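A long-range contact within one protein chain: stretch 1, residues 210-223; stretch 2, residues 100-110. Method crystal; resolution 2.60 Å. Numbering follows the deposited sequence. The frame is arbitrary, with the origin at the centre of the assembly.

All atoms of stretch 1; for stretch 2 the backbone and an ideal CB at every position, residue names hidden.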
ATOM      1  N   GLN A 210      -5.652   3.654 -21.565  1.00 94.19           N
ATOM      2  CA  GLN A 210      -6.252   4.741 -20.796  1.00100.63           C
ATOM      3  C   GLN A 210      -7.775   4.687 -20.843  1.00 95.22           C
ATOM      4  O   GLN A 210      -8.448   4.908 -19.826  1.00 86.90           O
ATOM      5  CB  GLN A 210      -5.733   6.090 -21.303  1.00108.86           C
ATOM      6  CG  GLN A 210      -4.313   6.399 -20.829  1.00117.17           C
ATOM      7  CD  GLN A 210      -3.691   7.593 -21.537  1.00130.98           C
ATOM      8  OE1 GLN A 210      -4.396   8.408 -22.138  1.00139.52           O
ATOM      9  NE2 GLN A 210      -2.361   7.691 -21.487  1.00132.07           N
ATOM     10  N   LEU A 211      -8.339   4.361 -22.004  1.00 92.93           N
ATOM     11  CA  LEU A 211      -9.791   4.251 -22.092  1.00 94.90           C
ATOM     12  C   LEU A 211     -10.304   3.073 -21.270  1.00 94.70           C
ATOM     13  O   LEU A 211     -11.246   3.220 -20.484  1.00 92.78           O
ATOM     14  CB  LEU A 211     -10.211   4.123 -23.551  1.00 91.87           C
ATOM     15  CG  LEU A 211     -10.578   5.433 -24.239  1.00101.31           C
ATOM     16  CD1 LEU A 211      -9.650   6.561 -23.818  1.00103.42           C
ATOM     17  CD2 LEU A 211     -10.545   5.250 -25.751  1.00100.86           C
ATOM     18  N   GLU A 212      -9.697   1.892 -21.443  1.00 95.76           N
ATOM     19  CA  GLU A 212     -10.108   0.724 -20.673  1.00 90.77           C
ATOM     20  C   GLU A 212     -10.022   1.002 -19.188  1.00 84.65           C
ATOM     21  O   GLU A 212     -10.942   0.672 -18.431  1.00 96.66           O
ATOM     22  CB  GLU A 212      -9.235  -0.479 -21.020  1.00106.42           C
ATOM     23  CG  GLU A 212      -8.852  -0.568 -22.485  1.00131.04           C
ATOM     24  CD  GLU A 212      -8.074  -1.832 -22.800  1.00143.88           C
ATOM     25  OE1 GLU A 212      -7.898  -2.132 -24.002  1.00147.18           O
ATOM     26  OE2 GLU A 212      -7.640  -2.517 -21.840  1.00144.27           O
ATOM     27  N   VAL A 213      -8.918   1.610 -18.752  1.00 77.32           N
ATOM     28  CA  VAL A 213      -8.745   1.913 -17.333  1.00 84.09           C
ATOM     29  C   VAL A 213      -9.837   2.861 -16.858  1.00 90.47           C
ATOM     30  O   VAL A 213     -10.398   2.685 -15.766  1.00 86.57           O
ATOM     31  CB  VAL A 213      -7.339   2.485 -17.065  1.00 79.27           C
ATOM     32  CG1 VAL A 213      -7.149   2.692 -15.590  1.00 75.69           C
ATOM     33  CG2 VAL A 213      -6.269   1.540 -17.592  1.00 78.81           C
ATOM     34  N   ALA A 214     -10.159   3.875 -17.674  1.00 83.31           N
ATOM     35  CA  ALA A 214     -11.228   4.801 -17.319  1.00 79.73           C
ATOM     36  C   ALA A 214     -12.558   4.071 -17.182  1.00 78.16           C
ATOM     37  O   ALA A 214     -13.276   4.248 -16.189  1.00 80.48           O
ATOM     38  CB  ALA A 214     -11.322   5.922 -18.353  1.00 74.73           C
ATOM     39  N   GLU A 215     -12.907   3.251 -18.179  1.00 79.23           N
ATOM     40  CA  GLU A 215     -14.062   2.367 -18.053  1.00 86.69           C
ATOM     41  C   GLU A 215     -14.006   1.569 -16.751  1.00 90.03           C
ATOM     42  O   GLU A 215     -14.958   1.575 -15.962  1.00 86.90           O
ATOM     43  CB  GLU A 215     -14.131   1.432 -19.259  1.00 89.69           C
ATOM     44  CG  GLU A 215     -14.978   1.975 -20.399  1.00108.12           C
ATOM     45  CD  GLU A 215     -16.443   2.097 -20.019  1.00119.11           C
ATOM     46  OE1 GLU A 215     -16.853   1.476 -19.013  1.00120.48           O
ATOM     47  OE2 GLU A 215     -17.187   2.817 -20.721  1.00127.05           O
ATOM     48  N   GLY A 216     -12.876   0.899 -16.496  1.00 85.61           N
ATOM     49  CA  GLY A 216     -12.752   0.108 -15.281  1.00 85.71           C
ATOM     50  C   GLY A 216     -12.952   0.930 -14.026  1.00 85.09           C
ATOM     51  O   GLY A 216     -13.702   0.545 -13.125  1.00 87.81           O
ATOM     52  N   VAL A 217     -12.283   2.079 -13.951  1.00 81.78           N
ATOM     53  CA  VAL A 217     -12.448   2.975 -12.810  1.00 83.80           C
ATOM     54  C   VAL A 217     -13.901   3.431 -12.697  1.00 88.94           C
ATOM     55  O   VAL A 217     -14.484   3.436 -11.604  1.00 83.40           O
ATOM     56  CB  VAL A 217     -11.473   4.162 -12.944  1.00 88.14           C
ATOM     57  CG1 VAL A 217     -11.847   5.300 -12.007  1.00 88.96           C
ATOM     58  CG2 VAL A 217     -10.048   3.697 -12.686  1.00 82.82           C
ATOM     59  N   GLY A 218     -14.512   3.808 -13.823  1.00 87.21           N
ATOM     60  CA  GLY A 218     -15.894   4.254 -13.784  1.00 81.59           C
ATOM     61  C   GLY A 218     -16.829   3.179 -13.266  1.00 89.66           C
ATOM     62  O   GLY A 218     -17.646   3.420 -12.371  1.00 89.18           O
ATOM     63  N   GLN A 219     -16.719   1.969 -13.820  1.00 90.62           N
ATOM     64  CA  GLN A 219     -17.549   0.868 -13.351  1.00 90.77           C
ATOM     65  C   GLN A 219     -17.318   0.597 -11.874  1.00 85.54           C
ATOM     66  O   GLN A 219     -18.272   0.412 -11.112  1.00 84.87           O
ATOM     67  CB  GLN A 219     -17.267  -0.376 -14.177  1.00 96.87           C
ATOM     68  CG  GLN A 219     -17.533  -0.187 -15.654  1.00105.61           C
ATOM     69  CD  GLN A 219     -17.165  -1.416 -16.442  1.00112.76           C
ATOM     70  OE1 GLN A 219     -16.833  -2.452 -15.865  1.00116.68           O
ATOM     71  NE2 GLN A 219     -17.202  -1.309 -17.764  1.00115.64           N
ATOM     72  N   PHE A 220     -16.053   0.573 -11.455  1.00 89.37           N
ATOM     73  CA  PHE A 220     -15.708   0.471 -10.039  1.00 91.08           C
ATOM     74  C   PHE A 220     -16.512   1.461  -9.198  1.00 88.22           C
ATOM     75  O   PHE A 220     -17.097   1.093  -8.177  1.00 97.94           O
ATOM     76  CB  PHE A 220     -14.200   0.708  -9.876  1.00 87.72           C
ATOM     77  CG  PHE A 220     -13.632   0.219  -8.573  1.00 89.02           C
ATOM     78  CD1 PHE A 220     -14.420  -0.475  -7.663  1.00 89.24           C
ATOM     79  CD2 PHE A 220     -12.300   0.471  -8.256  1.00 85.71           C
ATOM     80  CE1 PHE A 220     -13.885  -0.913  -6.471  1.00 85.51           C
ATOM     81  CE2 PHE A 220     -11.766   0.033  -7.082  1.00 82.65           C
ATOM     82  CZ  PHE A 220     -12.560  -0.660  -6.184  1.00 89.06           C
ATOM     83  N   TRP A 221     -16.544   2.725  -9.611  1.00 80.22           N
ATOM     84  CA  TRP A 221     -17.354   3.717  -8.913  1.00 85.50           C
ATOM     85  C   TRP A 221     -18.820   3.307  -8.890  1.00 90.20           C
ATOM     86  O   TRP A 221     -19.473   3.341  -7.840  1.00 83.91           O
ATOM     87  CB  TRP A 221     -17.196   5.087  -9.582  1.00 84.68           C
ATOM     88  CG  TRP A 221     -17.937   6.179  -8.877  1.00 86.22           C
ATOM     89  CD1 TRP A 221     -19.133   6.730  -9.238  1.00 87.48           C
ATOM     90  CD2 TRP A 221     -17.531   6.851  -7.681  1.00 88.08           C
ATOM     91  NE1 TRP A 221     -19.496   7.704  -8.339  1.00 88.75           N
ATOM     92  CE2 TRP A 221     -18.530   7.799  -7.373  1.00 85.59           C
ATOM     93  CE3 TRP A 221     -16.422   6.746  -6.843  1.00 92.17           C
ATOM     94  CZ2 TRP A 221     -18.453   8.631  -6.263  1.00 80.19           C
ATOM     95  CZ3 TRP A 221     -16.347   7.571  -5.737  1.00 94.68           C
ATOM     96  CH2 TRP A 221     -17.358   8.503  -5.457  1.00 88.90           C
ATOM     97  N   GLU A 222     -19.358   2.924 -10.048  1.00 87.42           N
ATOM     98  CA  GLU A 222     -20.751   2.514 -10.114  1.00 89.54           C
ATOM     99  C   GLU A 222     -21.014   1.305  -9.236  1.00 94.04           C
ATOM    100  O   GLU A 222     -22.022   1.260  -8.521  1.00 97.60           O
ATOM    101  CB  GLU A 222     -21.132   2.211 -11.552  1.00 89.43           C
ATOM    102  CG  GLU A 222     -22.602   2.039 -11.760  1.00 88.68           C
ATOM    103  CD  GLU A 222     -22.942   2.029 -13.225  1.00107.59           C
ATOM    104  OE1 GLU A 222     -22.273   1.278 -13.967  1.00113.79           O
ATOM    105  OE2 GLU A 222     -23.863   2.770 -13.639  1.00111.39           O
ATOM    106  N   TYR A 223     -20.117   0.317  -9.275  1.00 98.58           N
ATOM    107  CA  TYR A 223     -20.271  -0.870  -8.437  1.00102.85           C
ATOM    108  C   TYR A 223     -20.380  -0.498  -6.956  1.00101.89           C
ATOM    109  O   TYR A 223     -21.321  -0.913  -6.267  1.00101.08           O
ATOM    110  CB  TYR A 223     -19.101  -1.835  -8.667  1.00 98.16           C
ATOM    111  CG  TYR A 223     -19.157  -3.068  -7.783  1.00102.58           C
ATOM    112  CD1 TYR A 223     -19.992  -4.142  -8.098  1.00107.02           C
ATOM    113  CD2 TYR A 223     -18.380  -3.156  -6.631  1.00103.63           C
ATOM    114  CE1 TYR A 223     -20.050  -5.267  -7.294  1.00109.82           C
ATOM    115  CE2 TYR A 223     -18.433  -4.285  -5.811  1.00106.61           C
ATOM    116  CZ  TYR A 223     -19.272  -5.332  -6.151  1.00106.64           C
ATOM    117  OH  TYR A 223     -19.338  -6.453  -5.360  1.00 97.02           O
ATOM    118  N   UNK A 100     -14.540  11.843 -20.013  1.00 84.73           N
ATOM    119  CA  UNK A 100     -15.969  11.705 -20.203  1.00 91.27           C
ATOM    120  C   UNK A 100     -16.466  10.284 -20.043  1.00 95.20           C
ATOM    121  O   UNK A 100     -17.651  10.095 -19.736  1.00 92.82           O
ATOM    122  CB  UNK A 100     -16.355  12.225 -21.589  1.00 91.27           C
ATOM    123  N   UNK A 101     -15.582   9.289 -20.129  1.00 89.92           N
ATOM    124  CA  UNK A 101     -15.990   7.972 -19.679  1.00 86.98           C
ATOM    125  C   UNK A 101     -16.386   8.079 -18.218  1.00 93.34           C
ATOM    126  O   UNK A 101     -17.505   7.721 -17.825  1.00 93.30           O
ATOM    127  CB  UNK A 101     -14.878   6.941 -19.880  1.00 86.98           C
ATOM    128  N   UNK A 102     -15.522   8.738 -17.433  1.00 91.88           N
ATOM    129  CA  UNK A 102     -15.805   8.992 -16.025  1.00 90.09           C
ATOM    130  C   UNK A 102     -17.074   9.821 -15.850  1.00 90.93           C
ATOM    131  O   UNK A 102     -17.868   9.557 -14.943  1.00 93.69           O
ATOM    132  CB  UNK A 102     -14.620   9.703 -15.368  1.00 90.09           C
ATOM    133  N   UNK A 103     -17.270  10.841 -16.694  1.00 90.53           N
ATOM    134  CA  UNK A 103     -18.488  11.641 -16.625  1.00 92.44           C
ATOM    135  C   UNK A 103     -19.725  10.778 -16.839  1.00 97.04           C
ATOM    136  O   UNK A 103     -20.763  10.997 -16.201  1.00 97.97           O
ATOM    137  CB  UNK A 103     -18.446  12.766 -17.661  1.00 92.44           C
ATOM    138  N   UNK A 104     -19.637   9.801 -17.750  1.00100.59           N
ATOM    139  CA  UNK A 104     -20.749   8.887 -17.979  1.00 99.24           C
ATOM    140  C   UNK A 104     -21.136   8.171 -16.694  1.00100.50           C
ATOM    141  O   UNK A 104     -22.323   7.999 -16.404  1.00111.34           O
ATOM    142  CB  UNK A 104     -20.391   7.869 -19.064  1.00 99.24           C
ATOM    143  N   UNK A 105     -20.150   7.759 -15.901  1.00 93.46           N
ATOM    144  CA  UNK A 105     -20.406   7.112 -14.625  1.00 96.91           C
ATOM    145  C   UNK A 105     -20.614   8.106 -13.485  1.00103.64           C
ATOM    146  O   UNK A 105     -20.729   7.682 -12.329  1.00111.31           O
ATOM    147  CB  UNK A 105     -19.247   6.173 -14.283  1.00 96.91           C
ATOM    148  N   UNK A 106     -20.701   9.401 -13.789  1.00104.48           N
ATOM    149  CA  UNK A 106     -20.767  10.462 -12.782  1.00100.65           C
ATOM    150  C   UNK A 106     -19.781  10.195 -11.648  1.00 92.18           C
ATOM    151  O   UNK A 106     -20.125  10.211 -10.466  1.00 97.69           O
ATOM    152  CB  UNK A 106     -22.187  10.586 -12.227  1.00100.65           C
ATOM    153  N   UNK A 107     -18.534   9.939 -12.032  1.00 85.90           N
ATOM    154  CA  UNK A 107     -17.496   9.578 -11.073  1.00 89.91           C
ATOM    155  C   UNK A 107     -17.226  10.738 -10.126  1.00 91.14           C
ATOM    156  O   UNK A 107     -16.997  11.870 -10.560  1.00 87.65           O
ATOM    157  CB  UNK A 107     -16.211   9.170 -11.795  1.00 89.91           C
ATOM    158  N   UNK A 108     -17.255  10.458  -8.827  1.00 87.48           N
ATOM    159  CA  UNK A 108     -17.215  11.544  -7.870  1.00 91.33           C
ATOM    160  C   UNK A 108     -16.264  11.316  -6.722  1.00 91.53           C
ATOM    161  O   UNK A 108     -16.526  11.741  -5.592  1.00102.09           O
ATOM    162  CB  UNK A 108     -18.620  11.791  -7.316  1.00 91.33           C
ATOM    163  N   UNK A 109     -15.154  10.653  -6.995  1.00 86.47           N
ATOM    164  CA  UNK A 109     -14.200  10.347  -5.939  1.00 90.39           C
ATOM    165  C   UNK A 109     -13.587  11.627  -5.401  1.00 91.55           C
ATOM    166  O   UNK A 109     -12.978  12.386  -6.154  1.00 90.38           O
ATOM    167  CB  UNK A 109     -13.108   9.405  -6.450  1.00 90.39           C
ATOM    168  N   UNK A 110     -13.733  11.873  -4.089  1.00 92.21           N
ATOM    169  CA  UNK A 110     -13.159  13.038  -3.458  1.00 91.98           C
ATOM    170  C   UNK A 110     -12.395  12.571  -2.229  1.00 95.20           C
ATOM    171  O   UNK A 110     -11.543  11.696  -2.353  1.00105.81           O
ATOM    172  CB  UNK A 110     -14.234  14.065  -3.095  1.00 91.98           C
TER

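Stretch 2 enters as a helix running nearly parallel to helix 210-223, at 21° with axes 8.6 Å apart, then leaves helical geometry after position 104. Stretch 1 offers a small-residue surface at Ala214 and Gly218, a carboxylate at Glu215 and the broad ring of Trp221.

Position 100 has nothing of stretch 1 within reach of its CB, so almost any helix-tolerant residue fits; it is Lys100.

At 101 the CB points toward stretch 1, 4.0 Å from Ala214 CB, beside a smooth patch. A medium aliphatic residue suits it. Ile101 uses both branches: CG2 lies 3.9 Å from Ala214 CB and 3.4 Å from Glu215 N, while CD1 reaches Leu211 CG at 3.7 Å.

Position 102 points sideways, yet its CA is 5.2 Å from that of Gly218, so a flexible apolar chain could turn inward. Leu102 does so, placing CD2 3.8 Å from Val217 CG1 and 3.9 Å from Gly218 N.

Positions 103 and 104 are undemanding, 103 out of reach and 104 sideways; polar residues serve. They are Glu103 and Lys104.

At 105 the backbone leaves the helix and the CB points toward Gly218, 3.7 Å from its O. The bare glycine leaves room for a flat group, and Glu215 waits farther on with an acceptor, so a long donor or an aromatic hydroxyl would suit. Tyr105 satisfies both: its ring lays a face over Gly218 C and Gln219 N, and OH donates to Glu215 OE1 at 2.6 Å. Gln219 NE2 also donates to Glu215 OE1, at 3.1 Å. A CB on Gly218 would clash with Tyr105 CD2, so glycine and ring fit as a pair.

Position 106 has phi/psi of 42/51, a left-handed conformation that favours glycine or asparagine but admits others. It is Lys106, whose side chain leads away to a salt bridge with Glu103, NZ to OE1 3.2 Å.

The CB at 107 lies 4.5 Å from Trp221 CG; an extended backbone and nearby Val217 invite a large apolar or aromatic residue. Tyr107 sets CE1 3.5 Å from Val217 CG1 and CD1 3.4 Å from Trp221 CB, while its CA sits over the indole's five-membered ring.

At 108 an ideal CB would be tight, 3.3 Å from Trp221 CZ2, which favours the smallest residue. Gly108 lets the backbone lie close, its C 3.3 Å from Trp221 CH2.

At 109 the CB points sideways and lies 3.8 Å from Trp221 CZ3, so an apolar chain of almost any length would suit, touching the indole with its first carbon. It is Met109, whose CB makes that contact while the end of the chain leads away.

At 110 the CB points sideways with nothing of stretch 1 within 5.5 Å, so this contact sets no demand and many residues, polar ones included, would do; it is Asn110, which makes no contact with stretch 1.

Stretch 2 100-110: KILEKYKYGMN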
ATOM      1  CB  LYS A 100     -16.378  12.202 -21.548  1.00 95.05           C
ATOM      2  CG  LYS A 100     -16.844  13.556 -21.398  1.00122.75           C
ATOM      3  CD  LYS A 100     -15.739  14.556 -20.862  1.00122.12           C
ATOM      4  CE  LYS A 100     -16.313  15.852 -20.317  1.00109.80           C
ATOM      5  NZ  LYS A 100     -17.414  16.273 -21.195  1.00126.46           N
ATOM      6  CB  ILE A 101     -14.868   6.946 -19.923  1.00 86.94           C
ATOM      7  CG1 ILE A 101     -14.766   6.606 -21.409  1.00 84.11           C
ATOM      8  CG2 ILE A 101     -15.109   5.698 -19.081  1.00 84.17           C
ATOM      9  CD1 ILE A 101     -13.391   6.077 -21.847  1.00 85.62           C
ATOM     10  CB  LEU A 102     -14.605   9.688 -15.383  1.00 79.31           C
ATOM     11  CG  LEU A 102     -13.325   8.840 -15.301  1.00 82.67           C
ATOM     12  CD1 LEU A 102     -12.138   9.613 -14.727  1.00 77.01           C
ATOM     13  CD2 LEU A 102     -13.573   7.587 -14.485  1.00 82.20           C
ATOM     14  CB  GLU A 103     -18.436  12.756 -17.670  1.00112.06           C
ATOM     15  CG  GLU A 103     -17.901  14.067 -17.161  1.00114.02           C
ATOM     16  CD  GLU A 103     -18.897  14.780 -16.291  1.00116.62           C
ATOM     17  OE1 GLU A 103     -20.113  14.608 -16.520  1.00117.69           O
ATOM     18  OE2 GLU A 103     -18.461  15.505 -15.373  1.00121.54           O
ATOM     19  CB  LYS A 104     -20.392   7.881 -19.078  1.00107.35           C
ATOM     20  CG  LYS A 104     -21.475   6.827 -19.338  1.00125.60           C
ATOM     21  CD  LYS A 104     -20.932   5.383 -19.317  1.00134.81           C
ATOM     22  CE  LYS A 104     -22.057   4.344 -19.548  1.00137.10           C
ATOM     23  NZ  LYS A 104     -22.736   3.882 -18.281  1.00131.16           N
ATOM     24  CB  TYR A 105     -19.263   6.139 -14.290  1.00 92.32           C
ATOM     25  CG  TYR A 105     -19.217   4.972 -15.252  1.00 94.55           C
ATOM     26  CD1 TYR A 105     -20.092   3.897 -15.114  1.00 98.38           C
ATOM     27  CD2 TYR A 105     -18.332   4.961 -16.315  1.00 87.14           C
ATOM     28  CE1 TYR A 105     -20.076   2.842 -16.003  1.00 99.37           C
ATOM     29  CE2 TYR A 105     -18.304   3.908 -17.204  1.00 95.21           C
ATOM     30  CZ  TYR A 105     -19.180   2.852 -17.047  1.00 99.00           C
ATOM     31  OH  TYR A 105     -19.156   1.803 -17.942  1.00 98.53           O
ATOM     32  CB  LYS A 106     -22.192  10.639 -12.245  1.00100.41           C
ATOM     33  CG  LYS A 106     -23.218  11.078 -13.290  1.00105.33           C
ATOM     34  CD  LYS A 106     -23.017  12.520 -13.755  1.00112.03           C
ATOM     35  CE  LYS A 106     -23.858  12.853 -15.010  1.00115.29           C
ATOM     36  NZ  LYS A 106     -23.076  13.516 -16.108  1.00111.76           N
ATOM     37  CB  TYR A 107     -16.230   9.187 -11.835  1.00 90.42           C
ATOM     38  CG  TYR A 107     -15.026   8.774 -11.031  1.00 89.19           C
ATOM     39  CD1 TYR A 107     -14.944   7.508 -10.451  1.00 98.03           C
ATOM     40  CD2 TYR A 107     -13.926   9.617 -10.925  1.00 83.33           C
ATOM     41  CE1 TYR A 107     -13.803   7.105  -9.742  1.00 95.19           C
ATOM     42  CE2 TYR A 107     -12.791   9.235 -10.224  1.00 85.55           C
ATOM     43  CZ  TYR A 107     -12.729   7.981  -9.637  1.00 92.34           C
ATOM     44  OH  TYR A 107     -11.589   7.616  -8.946  1.00 94.05           O
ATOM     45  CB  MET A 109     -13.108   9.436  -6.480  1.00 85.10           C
ATOM     46  CG  MET A 109     -11.991   9.226  -5.522  1.00 85.44           C
ATOM     47  SD  MET A 109     -12.319   7.839  -4.464  1.00 85.92           S
ATOM     48  CE  MET A 109     -11.364   8.357  -3.052  1.00 96.40           C
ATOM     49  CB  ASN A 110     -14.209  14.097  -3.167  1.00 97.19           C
ATOM     50  CG  ASN A 110     -13.601  15.463  -2.904  1.00108.40           C
ATOM     51  OD1 ASN A 110     -12.541  15.806  -3.434  1.00109.78           O
ATOM     52  ND2 ASN A 110     -14.268  16.252  -2.073  1.00119.94           N
TER
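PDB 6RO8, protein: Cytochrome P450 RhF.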